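Local coordinates for tetratricopeptide repeat protein (PDB 4R7S) that is of unknown function but, as a tetratricopeptide repeat protein, probably offers a scaffold of paired helices for binding other proteins, at residues 83-87 and 88-92; 92-95 and 96-100; 116-119 and 120-123; 124-127 and 128-131. One frame throughout, in Å; residues are numbered along the deposited sequence.

Contact 1. Residues 83-87 and 88-92; sequences SLYTE and LGETE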
ATOM      1  N   SER A  83       7.971   4.023   0.889  1.00 42.53           N
ATOM      2  CA  SER A  83       6.603   3.702   1.274  1.00 42.23           C
ATOM      3  C   SER A  83       5.882   4.972   1.725  1.00 47.17           C
ATOM      4  O   SER A  83       4.710   5.158   1.404  1.00 48.55           O
ATOM      5  CB  SER A  83       6.592   2.661   2.386  1.00 44.74           C
ATOM      6  OG  SER A  83       5.272   2.400   2.828  1.00 53.28           O
ATOM      7  N   LEU A  84       6.580   5.847   2.451  1.00 42.55           N
ATOM      8  CA  LEU A  84       5.992   7.099   2.889  1.00 42.23           C
ATOM      9  C   LEU A  84       5.721   8.013   1.678  1.00 47.55           C
ATOM     10  O   LEU A  84       4.649   8.613   1.617  1.00 48.13           O
ATOM     11  CB  LEU A  84       6.877   7.798   3.938  1.00 41.69           C
ATOM     12  CG  LEU A  84       6.385   9.159   4.455  1.00 45.65           C
ATOM     13  CD1 LEU A  84       5.036   9.056   5.149  1.00 44.51           C
ATOM     14  CD2 LEU A  84       7.379   9.756   5.378  1.00 47.69           C
ATOM     15  N   TYR A  85       6.664   8.084   0.708  1.00 43.85           N
ATOM     16  CA  TYR A  85       6.504   8.885  -0.509  1.00 43.99           C
ATOM     17  C   TYR A  85       5.263   8.459  -1.284  1.00 49.86           C
ATOM     18  O   TYR A  85       4.532   9.307  -1.784  1.00 50.67           O
ATOM     19  CB  TYR A  85       7.745   8.786  -1.408  1.00 44.63           C
ATOM     20  CG  TYR A  85       8.863   9.750  -1.067  1.00 45.49           C
ATOM     21  CD1 TYR A  85       8.592  11.074  -0.734  1.00 46.97           C
ATOM     22  CD2 TYR A  85      10.196   9.353  -1.126  1.00 46.34           C
ATOM     23  CE1 TYR A  85       9.619  11.974  -0.444  1.00 47.62           C
ATOM     24  CE2 TYR A  85      11.232  10.252  -0.867  1.00 47.77           C
ATOM     25  CZ  TYR A  85      10.938  11.562  -0.522  1.00 53.87           C
ATOM     26  OH  TYR A  85      11.939  12.457  -0.246  1.00 54.43           O
ATOM     27  N   THR A  86       5.018   7.140  -1.352  1.00 47.42           N
ATOM     28  CA  THR A  86       3.881   6.529  -2.020  1.00 47.54           C
ATOM     29  C   THR A  86       2.592   7.023  -1.354  1.00 52.92           C
ATOM     30  O   THR A  86       1.670   7.438  -2.064  1.00 53.05           O
ATOM     31  CB  THR A  86       4.029   4.994  -2.022  1.00 52.97           C
ATOM     32  OG1 THR A  86       5.171   4.654  -2.811  1.00 47.83           O
ATOM     33  CG2 THR A  86       2.816   4.287  -2.626  1.00 51.26           C
ATOM     34  N   GLU A  87       2.561   7.031   0.001  1.00 49.24           N
ATOM     35  CA  GLU A  87       1.430   7.486   0.809  1.00 48.40           C
ATOM     36  C   GLU A  87       1.185   8.993   0.586  1.00 53.28           C
ATOM     37  O   GLU A  87       0.034   9.435   0.622  1.00 53.60           O
ATOM     38  CB  GLU A  87       1.684   7.173   2.290  1.00 49.54           C
ATOM     39  CG  GLU A  87       0.411   7.150   3.118  1.00 56.85           C
ATOM     40  CD  GLU A  87       0.554   7.007   4.619  1.00 67.83           C
ATOM     41  OE1 GLU A  87       1.524   6.361   5.072  1.00 55.21           O
ATOM     42  OE2 GLU A  87      -0.352   7.481   5.343  1.00 64.79           O
ATOM     43  N   LEU A  88       2.261   9.768   0.320  1.00 49.49           N
ATOM     44  CA  LEU A  88       2.164  11.201   0.047  1.00 49.26           C
ATOM     45  C   LEU A  88       1.872  11.474  -1.438  1.00 54.81           C
ATOM     46  O   LEU A  88       1.738  12.640  -1.827  1.00 55.18           O
ATOM     47  CB  LEU A  88       3.452  11.930   0.447  1.00 49.35           C
ATOM     48  CG  LEU A  88       3.844  11.982   1.914  1.00 53.77           C
ATOM     49  CD1 LEU A  88       5.289  12.481   2.059  1.00 53.31           C
ATOM     50  CD2 LEU A  88       2.910  12.881   2.706  1.00 55.36           C
ATOM     51  N   GLY A  89       1.805  10.418  -2.254  1.00 52.40           N
ATOM     52  CA  GLY A  89       1.565  10.532  -3.694  1.00 53.49           C
ATOM     53  C   GLY A  89       2.752  11.086  -4.477  1.00 61.06           C
ATOM     54  O   GLY A  89       2.596  11.503  -5.633  1.00 62.48           O
ATOM     55  N   GLU A  90       3.947  11.113  -3.837  1.00 56.65           N
ATOM     56  CA  GLU A  90       5.223  11.531  -4.411  1.00 57.08           C
ATOM     57  C   GLU A  90       5.839  10.313  -5.133  1.00 59.97           C
ATOM     58  O   GLU A  90       6.817   9.713  -4.663  1.00 59.76           O
ATOM     59  CB  GLU A  90       6.139  12.092  -3.302  1.00 58.85           C
ATOM     60  CG  GLU A  90       5.810  13.516  -2.898  1.00 70.62           C
ATOM     61  CD  GLU A  90       6.121  14.520  -3.992  1.00 99.02           C
ATOM     62  OE1 GLU A  90       7.314  14.863  -4.163  1.00100.82           O
ATOM     63  OE2 GLU A  90       5.182  14.907  -4.723  1.00 93.31           O
ATOM     64  N   THR A  91       5.208   9.934  -6.260  1.00 54.62           N
ATOM     65  CA  THR A  91       5.511   8.756  -7.064  1.00 53.75           C
ATOM     66  C   THR A  91       6.944   8.753  -7.609  1.00 56.74           C
ATOM     67  O   THR A  91       7.598   7.712  -7.532  1.00 56.49           O
ATOM     68  CB  THR A  91       4.467   8.594  -8.183  1.00 62.63           C
ATOM     69  OG1 THR A  91       3.172   8.577  -7.585  1.00 65.00           O
ATOM     70  CG2 THR A  91       4.629   7.293  -8.953  1.00 62.03           C
ATOM     71  N   GLU A  92       7.437   9.871  -8.145  1.00 53.37           N
ATOM     72  CA  GLU A  92       8.797   9.870  -8.699  1.00 54.53           C
ATOM     73  C   GLU A  92       9.834   9.690  -7.589  1.00 56.64           C
ATOM     74  O   GLU A  92      10.796   8.932  -7.757  1.00 55.98           O
ATOM     75  CB  GLU A  92       9.085  11.139  -9.525  1.00 57.21           C
ATOM     76  CG  GLU A  92       8.227  11.270 -10.785  1.00 73.23           C
ATOM     77  CD  GLU A  92       8.264  10.150 -11.819  1.00102.97           C
ATOM     78  OE1 GLU A  92       9.375   9.792 -12.280  1.00 98.52           O
ATOM     79  OE2 GLU A  92       7.173   9.672 -12.208  1.00 95.69           O
TER
HETATM   80  O   HOH W   1       1.642   7.004  -5.331  1.00 63.94           O
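The positive phi of G89 (72°) turns the chain back on Y85 and T86 and closes helix 75-87 with a Schellman motif. Two backbone bonds define it: E90 N reaches back to Y85 O at 2.8 Å, while G89 N meets T86 O at 3.0 Å from above the carbonyl plane rather than on a lone pair. L88 N keeps the last regular helical bond, to L84 O, at 3.0 Å. The leucine side chain then folds back over this turn. With CG beside its own backbone N (chi1 -65°), L88 lays CG 3.5 Å from L84 O and brings CD1 to 4.2 Å from L84 CG.

E90, at the N-cap position of the next helix and at the centre of an inverse gamma turn, sets its CB obliquely against the Y85 ring, 3.7 Å from CD1. Its chain bends at chi2, leading the carboxylate away from the tyrosine to a salt bridge with K93. A water ties the two sides together, donating to T86 O at 3.3 Å and bonding T91 OG1.

The turn joins helices 75-87 and 91-104 into a hairpin. Y85 packs on A94 of the second helix and on L61 of helix 57-68, L88 lies on L57, and E87 forms a salt bridge with R52.

Contact 2. Residues 92-95 and 96-100; sequences EKAL and NDYNT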
ATOM      1  N   GLU A  92       7.437   9.871  -8.145  1.00 53.37           N
ATOM      2  CA  GLU A  92       8.797   9.870  -8.699  1.00 54.53           C
ATOM      3  C   GLU A  92       9.834   9.690  -7.589  1.00 56.64           C
ATOM      4  O   GLU A  92      10.796   8.932  -7.757  1.00 55.98           O
ATOM      5  CB  GLU A  92       9.085  11.139  -9.525  1.00 57.21           C
ATOM      6  CG  GLU A  92       8.227  11.270 -10.785  1.00 73.23           C
ATOM      7  CD  GLU A  92       8.264  10.150 -11.819  1.00102.97           C
ATOM      8  OE1 GLU A  92       9.375   9.792 -12.280  1.00 98.52           O
ATOM      9  OE2 GLU A  92       7.173   9.672 -12.208  1.00 95.69           O
ATOM     10  N   LYS A  93       9.583  10.330  -6.432  1.00 51.56           N
ATOM     11  CA  LYS A  93      10.452  10.255  -5.264  1.00 50.41           C
ATOM     12  C   LYS A  93      10.458   8.828  -4.670  1.00 51.22           C
ATOM     13  O   LYS A  93      11.531   8.332  -4.313  1.00 51.56           O
ATOM     14  CB  LYS A  93      10.042  11.308  -4.224  1.00 52.54           C
ATOM     15  CG  LYS A  93      10.589  12.686  -4.561  1.00 60.27           C
ATOM     16  CD  LYS A  93      10.393  13.686  -3.449  1.00 66.51           C
ATOM     17  CE  LYS A  93      10.985  15.027  -3.804  1.00 72.99           C
ATOM     18  NZ  LYS A  93      10.051  15.839  -4.622  1.00 81.38           N
ATOM     19  N   ALA A  94       9.295   8.150  -4.640  1.00 44.10           N
ATOM     20  CA  ALA A  94       9.191   6.784  -4.132  1.00 42.43           C
ATOM     21  C   ALA A  94       9.983   5.841  -5.011  1.00 47.33           C
ATOM     22  O   ALA A  94      10.789   5.066  -4.500  1.00 46.59           O
ATOM     23  CB  ALA A  94       7.735   6.355  -4.068  1.00 42.05           C
ATOM     24  N   LEU A  95       9.782   5.952  -6.342  1.00 45.70           N
ATOM     25  CA  LEU A  95      10.453   5.175  -7.385  1.00 45.90           C
ATOM     26  C   LEU A  95      11.966   5.353  -7.279  1.00 49.03           C
ATOM     27  O   LEU A  95      12.683   4.351  -7.231  1.00 49.29           O
ATOM     28  CB  LEU A  95       9.917   5.594  -8.788  1.00 46.28           C
ATOM     29  CG  LEU A  95      10.622   5.079 -10.068  1.00 50.99           C
ATOM     30  CD1 LEU A  95      10.635   3.559 -10.158  1.00 50.57           C
ATOM     31  CD2 LEU A  95       9.941   5.623 -11.302  1.00 51.61           C
ATOM     32  N   ASN A  96      12.441   6.610  -7.153  1.00 44.14           N
ATOM     33  CA  ASN A  96      13.869   6.903  -7.012  1.00 44.18           C
ATOM     34  C   ASN A  96      14.500   6.160  -5.794  1.00 47.88           C
ATOM     35  O   ASN A  96      15.631   5.664  -5.903  1.00 47.88           O
ATOM     36  CB  ASN A  96      14.109   8.419  -6.906  1.00 44.93           C
ATOM     37  CG  ASN A  96      15.546   8.805  -6.606  1.00 76.16           C
ATOM     38  OD1 ASN A  96      16.488   8.419  -7.319  1.00 73.64           O
ATOM     39  ND2 ASN A  96      15.749   9.543  -5.509  1.00 67.30           N
ATOM     40  N   ASP A  97      13.776   6.086  -4.652  1.00 42.63           N
ATOM     41  CA  ASP A  97      14.268   5.369  -3.466  1.00 41.52           C
ATOM     42  C   ASP A  97      14.310   3.834  -3.711  1.00 42.94           C
ATOM     43  O   ASP A  97      15.285   3.192  -3.280  1.00 41.25           O
ATOM     44  CB  ASP A  97      13.436   5.711  -2.225  1.00 42.74           C
ATOM     45  CG  ASP A  97      13.856   6.978  -1.488  1.00 54.26           C
ATOM     46  OD1 ASP A  97      14.865   7.611  -1.898  1.00 54.57           O
ATOM     47  OD2 ASP A  97      13.181   7.337  -0.509  1.00 59.36           O
ATOM     48  N   TYR A  98      13.295   3.264  -4.448  1.00 37.57           N
ATOM     49  CA  TYR A  98      13.295   1.836  -4.807  1.00 36.98           C
ATOM     50  C   TYR A  98      14.425   1.584  -5.794  1.00 43.13           C
ATOM     51  O   TYR A  98      15.066   0.536  -5.739  1.00 44.00           O
ATOM     52  CB  TYR A  98      11.940   1.351  -5.381  1.00 37.57           C
ATOM     53  CG  TYR A  98      10.824   1.315  -4.352  1.00 39.03           C
ATOM     54  CD1 TYR A  98      10.949   0.561  -3.182  1.00 41.72           C
ATOM     55  CD2 TYR A  98       9.633   2.008  -4.557  1.00 37.76           C
ATOM     56  CE1 TYR A  98       9.945   0.551  -2.215  1.00 41.34           C
ATOM     57  CE2 TYR A  98       8.610   1.985  -3.609  1.00 37.62           C
ATOM     58  CZ  TYR A  98       8.780   1.267  -2.429  1.00 44.89           C
ATOM     59  OH  TYR A  98       7.805   1.243  -1.462  1.00 40.96           O
ATOM     60  N   ASN A  99      14.716   2.568  -6.651  1.00 39.98           N
ATOM     61  CA  ASN A  99      15.813   2.445  -7.604  1.00 41.05           C
ATOM     62  C   ASN A  99      17.150   2.416  -6.879  1.00 44.95           C
ATOM     63  O   ASN A  99      17.981   1.568  -7.183  1.00 44.91           O
ATOM     64  CB  ASN A  99      15.773   3.563  -8.619  1.00 42.56           C
ATOM     65  CG  ASN A  99      14.698   3.387  -9.650  1.00 55.70           C
ATOM     66  OD1 ASN A  99      14.046   2.317  -9.773  1.00 48.93           O
ATOM     67  ND2 ASN A  99      14.511   4.445 -10.430  1.00 41.29           N
ATOM     68  N   THR A 100      17.326   3.281  -5.884  1.00 42.02           N
ATOM     69  CA  THR A 100      18.530   3.287  -5.051  1.00 43.11           C
ATOM     70  C   THR A 100      18.632   1.917  -4.368  1.00 47.56           C
ATOM     71  O   THR A 100      19.667   1.244  -4.455  1.00 48.74           O
ATOM     72  CB  THR A 100      18.490   4.458  -4.021  1.00 47.92           C
ATOM     73  OG1 THR A 100      18.387   5.708  -4.708  1.00 46.61           O
ATOM     74  CG2 THR A 100      19.710   4.473  -3.094  1.00 43.12           C
TER
HETATM   75  O   HOH W   2      13.783   9.627  -3.375  1.00 43.76           O
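From N96 to N99, each backbone N-H bonds to the carbonyl four residues back, beginning with N96 N to E92 O at 2.9 Å and ending with N99 N to L95 O at 2.8 Å. The next carbonyl, N96 O, is gripped twice: T100 N and T100 OG1, the latter at 3.0 Å, approach it from opposite faces of its plane.

On one side of the helix L95 extends with CG trans to its backbone N (chi1 170°) and slants across N99, its CD1 3.7 Å from OD1. That amide oxygen is held by R115. On another side Y98 sets its ring obliquely beside the preceding turn, with CD2 3.3 Å from A94 O and CE2 4.5 Å from A94 CB. A water bridges K93, N96 and D97: it donates to K93 O at 2.8 Å, accepts from N96 ND2 at 2.9 Å and makes a weak bond to D97 OD1. The D97 carboxylate also has a salt bridge to R81.

Helix 91-104 packs against two others, with Y98 touching A82 of helix 75-87 and C114 of helix 109-121, while L95 rests on Y119 of the latter.

Contact 3. Residues 116-119 and 120-123; sequences GLLY and IQLQ
The carboxamide of Q121 and the side chain of L118 lie next to each other and point the same way, with Q121 OE1 4.1 Å from L118 CD2. Q121 is fully extended, its CG trans to the backbone N (chi1 -180°), which carries the amide out along the leucine branch. The Y119 ring takes no part against 120-123; it meets W127 edge-to-face.

The apolar side chains settle on the carbonyls of the preceding turn. I120 has CB 3.3 Å from L117 O and CG1 3.6 Å from G116 O, and its CD1 approaches L117 CD2 at 4.5 Å. L122 does likewise two residues on: its CG sits beside the backbone N (chi1 -74°) and lies 3.5 Å from L118 O. Q121 N bonds to L117 O. L122 N still bonds to L118 O, although L122 is the first residue to leave helical geometry.

I120 is buried against I151, L152 and M155 of helix 143-156 and F132 of helix 125-138, while L122 rests on T91 of helix 91-104. The helix stops in a Schellman motif: Q123, at a phi of 62°, donates from N to I120 O at 2.9 Å, and N124 N probably closes the wider loop on Y119 O. The motif is a common way to end a helix; the tight turn into an antiparallel partner that follows is what tetratricopeptide repeats are built from.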
ATOM      1  N   GLY A 116       7.169  -2.564  -8.714  1.00 36.85           N
ATOM      2  CA  GLY A 116       6.322  -3.220  -9.703  1.00 36.82           C
ATOM      3  C   GLY A 116       4.956  -2.569  -9.793  1.00 41.53           C
ATOM      4  O   GLY A 116       4.521  -2.188 -10.881  1.00 42.18           O
ATOM      5  N   LEU A 117       4.297  -2.391  -8.639  1.00 38.37           N
ATOM      6  CA  LEU A 117       3.000  -1.721  -8.520  1.00 38.54           C
ATOM      7  C   LEU A 117       3.085  -0.287  -9.018  1.00 45.81           C
ATOM      8  O   LEU A 117       2.193   0.133  -9.765  1.00 47.13           O
ATOM      9  CB  LEU A 117       2.512  -1.720  -7.065  1.00 38.35           C
ATOM     10  CG  LEU A 117       2.183  -3.069  -6.414  1.00 43.24           C
ATOM     11  CD1 LEU A 117       1.692  -2.860  -4.987  1.00 43.33           C
ATOM     12  CD2 LEU A 117       1.133  -3.856  -7.216  1.00 43.59           C
ATOM     13  N   LEU A 118       4.152   0.473  -8.608  1.00 42.20           N
ATOM     14  CA  LEU A 118       4.360   1.861  -9.040  1.00 42.10           C
ATOM     15  C   LEU A 118       4.439   1.949 -10.544  1.00 46.35           C
ATOM     16  O   LEU A 118       3.873   2.880 -11.130  1.00 47.59           O
ATOM     17  CB  LEU A 118       5.638   2.480  -8.460  1.00 42.50           C
ATOM     18  CG  LEU A 118       5.612   3.025  -7.059  1.00 48.01           C
ATOM     19  CD1 LEU A 118       6.921   3.702  -6.763  1.00 48.85           C
ATOM     20  CD2 LEU A 118       4.470   4.031  -6.860  1.00 52.37           C
ATOM     21  N   TYR A 119       5.158   0.992 -11.169  1.00 40.63           N
ATOM     22  CA  TYR A 119       5.329   0.946 -12.607  1.00 40.97           C
ATOM     23  C   TYR A 119       3.968   0.716 -13.293  1.00 48.54           C
ATOM     24  O   TYR A 119       3.732   1.273 -14.373  1.00 50.27           O
ATOM     25  CB  TYR A 119       6.348  -0.139 -13.011  1.00 41.13           C
ATOM     26  CG  TYR A 119       7.809   0.276 -12.949  1.00 42.58           C
ATOM     27  CD1 TYR A 119       8.212   1.553 -13.341  1.00 44.87           C
ATOM     28  CD2 TYR A 119       8.798  -0.638 -12.585  1.00 42.80           C
ATOM     29  CE1 TYR A 119       9.560   1.923 -13.335  1.00 43.73           C
ATOM     30  CE2 TYR A 119      10.145  -0.280 -12.576  1.00 44.00           C
ATOM     31  CZ  TYR A 119      10.523   1.004 -12.948  1.00 48.73           C
ATOM     32  OH  TYR A 119      11.849   1.358 -12.956  1.00 43.58           O
ATOM     33  N   ILE A 120       3.058  -0.066 -12.650  1.00 43.77           N
ATOM     34  CA  ILE A 120       1.720  -0.313 -13.194  1.00 42.55           C
ATOM     35  C   ILE A 120       0.991   1.034 -13.222  1.00 48.94           C
ATOM     36  O   ILE A 120       0.522   1.455 -14.279  1.00 50.56           O
ATOM     37  CB  ILE A 120       0.933  -1.406 -12.419  1.00 43.71           C
ATOM     38  CG1 ILE A 120       1.487  -2.811 -12.680  1.00 42.03           C
ATOM     39  CG2 ILE A 120      -0.563  -1.350 -12.752  1.00 46.40           C
ATOM     40  CD1 ILE A 120       0.960  -3.880 -11.687  1.00 38.58           C
ATOM     41  N   GLN A 121       0.972   1.721 -12.078  1.00 44.64           N
ATOM     42  CA  GLN A 121       0.350   3.024 -11.877  1.00 44.71           C
ATOM     43  C   GLN A 121       0.903   4.057 -12.852  1.00 51.66           C
ATOM     44  O   GLN A 121       0.141   4.898 -13.315  1.00 52.59           O
ATOM     45  CB  GLN A 121       0.567   3.470 -10.433  1.00 45.59           C
ATOM     46  CG  GLN A 121      -0.027   4.818 -10.054  1.00 60.61           C
ATOM     47  CD  GLN A 121       0.250   5.183  -8.615  1.00 78.68           C
ATOM     48  OE1 GLN A 121       0.495   4.328  -7.744  1.00 77.79           O
ATOM     49  NE2 GLN A 121       0.193   6.471  -8.332  1.00 67.99           N
ATOM     50  N   LEU A 122       2.195   3.968 -13.200  1.00 50.21           N
ATOM     51  CA  LEU A 122       2.836   4.911 -14.123  1.00 50.91           C
ATOM     52  C   LEU A 122       2.713   4.476 -15.585  1.00 56.24           C
ATOM     53  O   LEU A 122       3.420   5.042 -16.429  1.00 57.27           O
ATOM     54  CB  LEU A 122       4.316   5.098 -13.769  1.00 51.13           C
ATOM     55  CG  LEU A 122       4.642   5.948 -12.524  1.00 56.91           C
ATOM     56  CD1 LEU A 122       6.147   5.970 -12.264  1.00 56.71           C
ATOM     57  CD2 LEU A 122       4.170   7.388 -12.681  1.00 61.34           C
ATOM     58  N   GLN A 123       1.829   3.465 -15.880  1.00 51.97           N
ATOM     59  CA  GLN A 123       1.567   2.919 -17.228  0.50 51.26           C
ATOM     60  C   GLN A 123       2.857   2.291 -17.820  1.00 54.56           C
ATOM     61  O   GLN A 123       2.942   2.054 -19.023  1.00 54.33           O
ATOM     62  CB  GLN A 123       0.985   4.019 -18.162  0.50 52.81           C
ATOM     63  CG  GLN A 123      -0.059   3.541 -19.174  0.50 67.52           C
ATOM     64  CD  GLN A 123      -0.433   4.551 -20.248  0.50 76.19           C
ATOM     65  OE1 GLN A 123      -0.069   5.740 -20.205  0.50 66.40           O
ATOM     66  NE2 GLN A 123      -1.182   4.084 -21.244  0.50 64.47           N
TER

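Contact 4. Residues 124-127 and 128-131; sequences NYMW and AEQD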
ATOM      1  N   ASN A 124       3.859   1.999 -16.974  1.00 51.21           N
ATOM      2  CA  ASN A 124       5.125   1.392 -17.419  1.00 52.65           C
ATOM      3  C   ASN A 124       5.104  -0.155 -17.195  1.00 57.81           C
ATOM      4  O   ASN A 124       5.782  -0.698 -16.310  1.00 58.92           O
ATOM      5  CB  ASN A 124       6.292   2.047 -16.692  1.00 55.23           C
ATOM      6  CG  ASN A 124       7.576   1.968 -17.455  1.00 88.02           C
ATOM      7  OD1 ASN A 124       7.857   0.995 -18.191  1.00 86.52           O
ATOM      8  ND2 ASN A 124       8.377   3.013 -17.296  1.00 80.60           N
ATOM      9  N   TYR A 125       4.323  -0.840 -18.041  1.00 52.37           N
ATOM     10  CA  TYR A 125       3.953  -2.257 -17.987  1.00 50.08           C
ATOM     11  C   TYR A 125       5.108  -3.239 -18.179  1.00 53.78           C
ATOM     12  O   TYR A 125       5.152  -4.252 -17.461  1.00 53.67           O
ATOM     13  CB  TYR A 125       2.810  -2.541 -18.981  1.00 49.37           C
ATOM     14  CG  TYR A 125       1.598  -1.656 -18.719  1.00 48.75           C
ATOM     15  CD1 TYR A 125       1.045  -1.550 -17.442  1.00 49.14           C
ATOM     16  CD2 TYR A 125       1.030  -0.898 -19.740  1.00 49.39           C
ATOM     17  CE1 TYR A 125      -0.050  -0.726 -17.188  1.00 48.19           C
ATOM     18  CE2 TYR A 125      -0.081  -0.086 -19.504  1.00 50.27           C
ATOM     19  CZ  TYR A 125      -0.606   0.014 -18.220  1.00 57.59           C
ATOM     20  OH  TYR A 125      -1.702   0.816 -17.975  1.00 58.77           O
HETATM   21  N   MSE A 126       6.034  -2.953 -19.108  1.00 49.85           N
HETATM   22  CA  MSE A 126       7.177  -3.837 -19.327  0.80 50.33           C
HETATM   23  C   MSE A 126       8.076  -3.849 -18.114  1.00 52.09           C
HETATM   24  O   MSE A 126       8.542  -4.928 -17.738  1.00 52.07           O
HETATM   25  CB  MSE A 126       7.991  -3.469 -20.585  0.80 54.19           C
HETATM   26  CG  MSE A 126       7.344  -3.935 -21.910  0.80 63.00           C
HETATM   27 SE   MSE A 126       6.686  -5.807 -21.933  0.60 72.03          SE
HETATM   28  CE  MSE A 126       8.409  -6.776 -21.269  0.80 68.76           C
ATOM     29  N   TRP A 127       8.298  -2.676 -17.465  1.00 46.86           N
ATOM     30  CA  TRP A 127       9.170  -2.666 -16.279  1.00 46.78           C
ATOM     31  C   TRP A 127       8.489  -3.326 -15.068  1.00 49.54           C
ATOM     32  O   TRP A 127       9.199  -3.952 -14.281  1.00 49.19           O
ATOM     33  CB  TRP A 127       9.701  -1.273 -15.898  1.00 45.57           C
ATOM     34  CG  TRP A 127      10.471  -0.472 -16.920  1.00 47.39           C
ATOM     35  CD1 TRP A 127      10.727   0.869 -16.857  1.00 50.71           C
ATOM     36  CD2 TRP A 127      11.084  -0.937 -18.137  1.00 47.61           C
ATOM     37  NE1 TRP A 127      11.446   1.271 -17.956  1.00 50.97           N
ATOM     38  CE2 TRP A 127      11.683   0.184 -18.758  1.00 52.57           C
ATOM     39  CE3 TRP A 127      11.219  -2.197 -18.748  1.00 49.10           C
ATOM     40  CZ2 TRP A 127      12.392   0.086 -19.963  1.00 52.57           C
ATOM     41  CZ3 TRP A 127      11.859  -2.284 -19.977  1.00 51.65           C
ATOM     42  CH2 TRP A 127      12.453  -1.155 -20.564  1.00 53.13           C
ATOM     43  N   ALA A 128       7.134  -3.237 -14.946  1.00 45.04           N
ATOM     44  CA  ALA A 128       6.386  -3.899 -13.860  1.00 44.19           C
ATOM     45  C   ALA A 128       6.516  -5.423 -13.991  1.00 49.11           C
ATOM     46  O   ALA A 128       6.873  -6.112 -13.034  1.00 49.00           O
ATOM     47  CB  ALA A 128       4.931  -3.491 -13.893  1.00 44.12           C
ATOM     48  N   GLU A 129       6.339  -5.915 -15.215  1.00 46.72           N
ATOM     49  CA  GLU A 129       6.449  -7.318 -15.597  1.00 46.50           C
ATOM     50  C   GLU A 129       7.802  -7.894 -15.146  1.00 50.52           C
ATOM     51  O   GLU A 129       7.841  -8.954 -14.517  1.00 50.91           O
ATOM     52  CB  GLU A 129       6.301  -7.419 -17.126  1.00 47.84           C
ATOM     53  CG  GLU A 129       5.737  -8.737 -17.617  1.00 61.64           C
ATOM     54  CD  GLU A 129       5.810  -8.936 -19.119  1.00 82.21           C
ATOM     55  OE1 GLU A 129       5.185  -8.147 -19.864  1.00 62.79           O
ATOM     56  OE2 GLU A 129       6.498  -9.889 -19.549  1.00 85.09           O
ATOM     57  N   GLN A 130       8.903  -7.160 -15.430  1.00 45.53           N
ATOM     58  CA  GLN A 130      10.267  -7.577 -15.109  1.00 44.58           C
ATOM     59  C   GLN A 130      10.512  -7.653 -13.580  1.00 45.43           C
ATOM     60  O   GLN A 130      11.207  -8.564 -13.123  1.00 43.52           O
ATOM     61  CB  GLN A 130      11.285  -6.667 -15.815  1.00 46.35           C
ATOM     62  CG  GLN A 130      11.266  -6.888 -17.331  1.00 64.20           C
ATOM     63  CD  GLN A 130      12.189  -5.999 -18.141  1.00 89.45           C
ATOM     64  OE1 GLN A 130      13.310  -5.670 -17.730  1.00 88.46           O
ATOM     65  NE2 GLN A 130      11.768  -5.676 -19.363  1.00 78.48           N
ATOM     66  N   ASP A 131       9.867  -6.766 -12.803  1.00 41.81           N
ATOM     67  CA  ASP A 131       9.961  -6.749 -11.341  1.00 41.07           C
ATOM     68  C   ASP A 131       9.195  -7.912 -10.711  1.00 42.20           C
ATOM     69  O   ASP A 131       9.668  -8.469  -9.718  1.00 41.18           O
ATOM     70  CB  ASP A 131       9.476  -5.406 -10.763  1.00 42.94           C
ATOM     71  CG  ASP A 131      10.493  -4.267 -10.845  1.00 48.49           C
ATOM     72  OD1 ASP A 131      11.652  -4.524 -11.257  1.00 49.58           O
ATOM     73  OD2 ASP A 131      10.128  -3.126 -10.509  1.00 49.55           O
TER
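Q130 runs alongside W127, and its amide nitrogen NE2 comes to the edge of the indole, near the ring plane and 3.4 Å from CZ3. Amide and ring planes stand 72° apart, so the two groups do not stack. Q130 arrives there on an extended chain whose CG lies beside the backbone N (chi1 -69°) and 3.4 Å from M126 O. One face of the indole carries N124 OD1, which sits 3.1 Å above the ring plane and is offset toward the rim.

A second pair forms one residue earlier. M126, a selenomethionine, bends at chi2 and chi3 and comes alongside E129, with SE 3.5 Å from OE1 in the conformer described; a second conformer exists, so this approach is tentative. E129 itself is extended, and its CB nestles at 3.4 Å from both Y125 O and M126 O.

The backbone below is regular helix: E129 N reaches Y125 O at 3.0 Å, and Q130 N reaches M126 O at 3.2 Å; A128 N begins the series on the carbonyl of N124. Farther out, the acidic ends form salt bridges: E129 OE1 with R156 of helix 143-156, and D131 OD2 with R115 of helix 109-121. Y125 also packs on L152 and M155, whereas A128 turns its methyl to I120.

N124 is at the N-cap position and 125-131 opens helix 125-138, which packs against helices 109-121 and 143-156 in the way expected of stacked tetratricopeptide repeat helices.

In the fold
The four contacts follow the chain through four successive helices, 75-87, 91-104, 109-121 and 125-138. Contacts 1 and 2 share E92, and contacts 3 and 4 adjoin at the turn between Q123 and N124. Contacts 1 and 3 both end in Schellman motifs, in which N-H groups beyond the helix bond back to carbonyls of its last turn; contact 2 lies within a helix and contact 4 at the start of one, both with regular bonds. All four are partly buried: buried residues such as Y85, A94, L118 and I120 face neighbouring helices; N96, Q121 and Q130 are exposed, while the acids D97 and D131 are buried and paired with arginines. Contact 4's centre lies about 18 Å from the chain's, contact 1's about 10 Å.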